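Local coordinates for protein Dot/Icm T4SS effector (Legionella pneumophila, PDB 6VVC) that acts as a protein kinase-like transferase that Legionella pneumophila probably delivers into host cells, where host inositol hexakisphosphate activates it, at residues 59-64 against 127-132. Sequence-based numbering, arbitrary orientation.
Sequences DYVLMW and QQFFLK
K132 leaves its helix with CG anti to the backbone N (chi1 -180°) and its extended chain carries NZ to the strand, where D59, its CG likewise anti to N (chi1 -164°), places OD1 near it; the two side chains come from opposite directions. Helix 114-133, which by its place after the glycine-rich loop and the VAIK-like lysine is probably the kinase αC helix, packs here across the edge strand 56-65 of an antiparallel sheet N-terminal to those kinase motifs, with local axes 101° apart and 8.8 Å at closest approach. The lysine bridges two acceptors on the strand: K132 NZ donates to Y60 O at 2.7 Å, nearly along the carbonyl axis, and forms a salt bridge to D59 OD1 at 2.8 Å whose hydrogen bond is weak. NZ has a further hydrogen bond just outside residues 59-64 and 127-132. The same D59 OD1 accepts Y60 N from above the carboxylate plane, which should help hold the carboxylate in place. Next to it along the strand, V61 lays CG1 over one face of the F129 ring, 3.9 Å from its centroid, a CH-pi contact, and the same methyl touches Q128 CB. R51, on the neighbouring strand, adds a cation-pi contact to F129. Q128 crosses M63 at about a right angle, its OE1 accepting a hydrogen bond from Q137 NE2. The opposite branch, Q128 NE2, lies 3.6 Å from M63 CG and donates to a water that in turn donates to M63 O.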
ATOM      1  N   ASP A  59      15.028  14.489  -2.709  1.00 27.67           N
ATOM      2  CA  ASP A  59      14.462  13.205  -3.094  1.00 26.64           C
ATOM      3  C   ASP A  59      13.051  13.463  -3.590  1.00 26.80           C
ATOM      4  O   ASP A  59      12.438  14.480  -3.253  1.00 24.36           O
ATOM      5  CB  ASP A  59      14.464  12.234  -1.912  1.00 29.21           C
ATOM      6  CG  ASP A  59      14.260  10.801  -2.333  1.00 32.24           C
ATOM      7  OD1 ASP A  59      14.326  10.513  -3.549  1.00 29.25           O
ATOM      8  OD2 ASP A  59      14.038   9.959  -1.437  1.00 35.96           O
ATOM      9  N   TYR A  60      12.538  12.535  -4.397  1.00 27.87           N
ATOM     10  CA  TYR A  60      11.184  12.652  -4.917  1.00 28.62           C
ATOM     11  C   TYR A  60      10.534  11.278  -4.969  1.00 26.49           C
ATOM     12  O   TYR A  60      11.209  10.247  -4.994  1.00 24.28           O
ATOM     13  CB  TYR A  60      11.153  13.296  -6.316  1.00 23.74           C
ATOM     14  CG  TYR A  60      11.814  12.475  -7.401  1.00 23.11           C
ATOM     15  CD1 TYR A  60      11.103  11.511  -8.102  1.00 25.55           C
ATOM     16  CD2 TYR A  60      13.148  12.671  -7.732  1.00 31.65           C
ATOM     17  CE1 TYR A  60      11.701  10.760  -9.094  1.00 28.20           C
ATOM     18  CE2 TYR A  60      13.755  11.927  -8.724  1.00 35.77           C
ATOM     19  CZ  TYR A  60      13.025  10.972  -9.402  1.00 36.17           C
ATOM     20  OH  TYR A  60      13.625  10.228 -10.390  1.00 44.31           O
ATOM     21  N   VAL A  61       9.203  11.281  -4.976  1.00 23.76           N
ATOM     22  CA  VAL A  61       8.414  10.068  -5.150  1.00 20.63           C
ATOM     23  C   VAL A  61       7.187  10.408  -5.983  1.00 18.04           C
ATOM     24  O   VAL A  61       6.527  11.428  -5.757  1.00 19.37           O
ATOM     25  CB  VAL A  61       8.011   9.441  -3.798  1.00 23.58           C
ATOM     26  CG1 VAL A  61       7.231  10.434  -2.949  1.00 26.24           C
ATOM     27  CG2 VAL A  61       7.203   8.171  -4.028  1.00 22.76           C
ATOM     28  N   LEU A  62       6.887   9.551  -6.953  1.00 23.21           N
ATOM     29  CA  LEU A  62       5.751   9.732  -7.846  1.00 21.65           C
ATOM     30  C   LEU A  62       4.509   9.155  -7.180  1.00 20.79           C
ATOM     31  O   LEU A  62       4.459   7.956  -6.884  1.00 25.10           O
ATOM     32  CB  LEU A  62       6.031   9.052  -9.184  1.00 25.53           C
ATOM     33  CG  LEU A  62       5.103   9.342 -10.364  1.00 25.15           C
ATOM     34  CD1 LEU A  62       5.749   8.831 -11.646  1.00 33.41           C
ATOM     35  CD2 LEU A  62       3.738   8.709 -10.160  1.00 28.71           C
ATOM     36  N   MET A  63       3.506  10.000  -6.948  1.00 17.52           N
ATOM     37  CA  MET A  63       2.332   9.598  -6.182  1.00 19.30           C
ATOM     38  C   MET A  63       1.175   9.141  -7.061  1.00 20.61           C
ATOM     39  O   MET A  63       0.595   8.079  -6.809  1.00 19.68           O
ATOM     40  CB  MET A  63       1.888  10.750  -5.270  1.00 19.55           C
ATOM     41  CG  MET A  63       2.935  11.129  -4.230  1.00 19.76           C
ATOM     42  SD  MET A  63       2.346  12.305  -2.997  1.00 25.39           S
ATOM     43  CE  MET A  63       1.882  13.687  -4.036  1.00 24.21           C
ATOM     44  N   TRP A  64       0.817   9.910  -8.088  1.00 23.38           N
ATOM     45  CA  TRP A  64      -0.268   9.502  -8.970  1.00 22.42           C
ATOM     46  C   TRP A  64      -0.152  10.233 -10.300  1.00 21.52           C
ATOM     47  O   TRP A  64       0.614  11.188 -10.449  1.00 19.81           O
ATOM     48  CB  TRP A  64      -1.644   9.750  -8.332  1.00 24.58           C
ATOM     49  CG  TRP A  64      -2.044  11.196  -8.177  1.00 18.63           C
ATOM     50  CD1 TRP A  64      -2.512  12.029  -9.152  1.00 23.59           C
ATOM     51  CD2 TRP A  64      -2.042  11.961  -6.965  1.00 17.81           C
ATOM     52  NE1 TRP A  64      -2.789  13.268  -8.626  1.00 19.93           N
ATOM     53  CE2 TRP A  64      -2.510  13.252  -7.284  1.00 18.84           C
ATOM     54  CE3 TRP A  64      -1.686  11.682  -5.642  1.00 17.37           C
ATOM     55  CZ2 TRP A  64      -2.628  14.261  -6.331  1.00 21.26           C
ATOM     56  CZ3 TRP A  64      -1.803  12.685  -4.695  1.00 21.44           C
ATOM     57  CH2 TRP A  64      -2.271  13.959  -5.046  1.00 19.11           C
ATOM     58  N   GLN A 127       4.754   8.192   4.446  1.00 22.67           N
ATOM     59  CA  GLN A 127       4.440   6.822   4.058  1.00 23.63           C
ATOM     60  C   GLN A 127       4.946   6.525   2.652  1.00 26.09           C
ATOM     61  O   GLN A 127       5.489   5.445   2.395  1.00 25.50           O
ATOM     62  CB  GLN A 127       2.932   6.582   4.148  1.00 22.11           C
ATOM     63  CG  GLN A 127       2.419   6.474   5.574  1.00 21.16           C
ATOM     64  CD  GLN A 127       0.905   6.575   5.681  1.00 23.13           C
ATOM     65  OE1 GLN A 127       0.204   6.738   4.683  1.00 21.05           O
ATOM     66  NE2 GLN A 127       0.396   6.477   6.903  1.00 33.05           N
ATOM     67  N   GLN A 128       4.790   7.481   1.732  1.00 18.44           N
ATOM     68  CA  GLN A 128       5.222   7.266   0.355  1.00 16.39           C
ATOM     69  C   GLN A 128       6.723   7.011   0.279  1.00 19.42           C
ATOM     70  O   GLN A 128       7.175   6.094  -0.414  1.00 18.63           O
ATOM     71  CB  GLN A 128       4.836   8.472  -0.503  1.00 20.52           C
ATOM     72  CG  GLN A 128       3.342   8.612  -0.745  1.00 19.59           C
ATOM     73  CD  GLN A 128       2.851   7.735  -1.879  1.00 19.83           C
ATOM     74  OE1 GLN A 128       3.439   6.693  -2.174  1.00 22.79           O
ATOM     75  NE2 GLN A 128       1.772   8.156  -2.529  1.00 18.40           N
ATOM     76  N   PHE A 129       7.519   7.822   0.982  1.00 18.00           N
ATOM     77  CA  PHE A 129       8.963   7.610   0.975  1.00 22.23           C
ATOM     78  C   PHE A 129       9.336   6.324   1.699  1.00 22.97           C
ATOM     79  O   PHE A 129      10.237   5.600   1.262  1.00 20.66           O
ATOM     80  CB  PHE A 129       9.675   8.807   1.603  1.00 22.69           C
ATOM     81  CG  PHE A 129       9.738  10.006   0.708  1.00 20.06           C
ATOM     82  CD1 PHE A 129      10.630  10.044  -0.350  1.00 24.48           C
ATOM     83  CD2 PHE A 129       8.907  11.094   0.918  1.00 19.93           C
ATOM     84  CE1 PHE A 129      10.692  11.146  -1.184  1.00 23.91           C
ATOM     85  CE2 PHE A 129       8.965  12.199   0.088  1.00 21.13           C
ATOM     86  CZ  PHE A 129       9.860  12.224  -0.963  1.00 22.21           C
ATOM     87  N   PHE A 130       8.658   6.027   2.809  1.00 19.94           N
ATOM     88  CA  PHE A 130       8.887   4.766   3.507  1.00 23.88           C
ATOM     89  C   PHE A 130       8.679   3.583   2.570  1.00 24.48           C
ATOM     90  O   PHE A 130       9.504   2.662   2.517  1.00 22.18           O
ATOM     91  CB  PHE A 130       7.956   4.673   4.719  1.00 22.43           C
ATOM     92  CG  PHE A 130       7.943   3.323   5.378  1.00 28.44           C
ATOM     93  CD1 PHE A 130       8.861   3.007   6.364  1.00 33.27           C
ATOM     94  CD2 PHE A 130       7.002   2.373   5.019  1.00 28.34           C
ATOM     95  CE1 PHE A 130       8.847   1.766   6.973  1.00 33.69           C
ATOM     96  CE2 PHE A 130       6.983   1.132   5.622  1.00 30.70           C
ATOM     97  CZ  PHE A 130       7.905   0.828   6.601  1.00 33.98           C
ATOM     98  N   LEU A 131       7.581   3.595   1.813  1.00 21.83           N
ATOM     99  CA  LEU A 131       7.316   2.509   0.876  1.00 19.51           C
ATOM    100  C   LEU A 131       8.346   2.475  -0.245  1.00 25.26           C
ATOM    101  O   LEU A 131       8.726   1.395  -0.711  1.00 23.98           O
ATOM    102  CB  LEU A 131       5.911   2.648   0.299  1.00 25.66           C
ATOM    103  CG  LEU A 131       4.764   2.520   1.303  1.00 22.93           C
ATOM    104  CD1 LEU A 131       3.469   2.957   0.644  1.00 25.03           C
ATOM    105  CD2 LEU A 131       4.655   1.098   1.832  1.00 28.15           C
ATOM    106  N   LYS A 132       8.806   3.645  -0.699  1.00 22.80           N
ATOM    107  CA  LYS A 132       9.780   3.675  -1.784  1.00 19.90           C
ATOM    108  C   LYS A 132      11.049   2.928  -1.397  1.00 22.87           C
ATOM    109  O   LYS A 132      11.583   2.142  -2.190  1.00 22.36           O
ATOM    110  CB  LYS A 132      10.098   5.122  -2.165  1.00 21.33           C
ATOM    111  CG  LYS A 132      11.111   5.262  -3.297  1.00 26.04           C
ATOM    112  CD  LYS A 132      11.443   6.723  -3.575  1.00 30.84           C
ATOM    113  CE  LYS A 132      12.681   6.853  -4.452  1.00 34.56           C
ATOM    114  NZ  LYS A 132      13.071   8.273  -4.668  1.00 34.68           N
TER
HETATM  115  O   HOH W   1       0.685   6.591  -4.594  1.00 15.85           O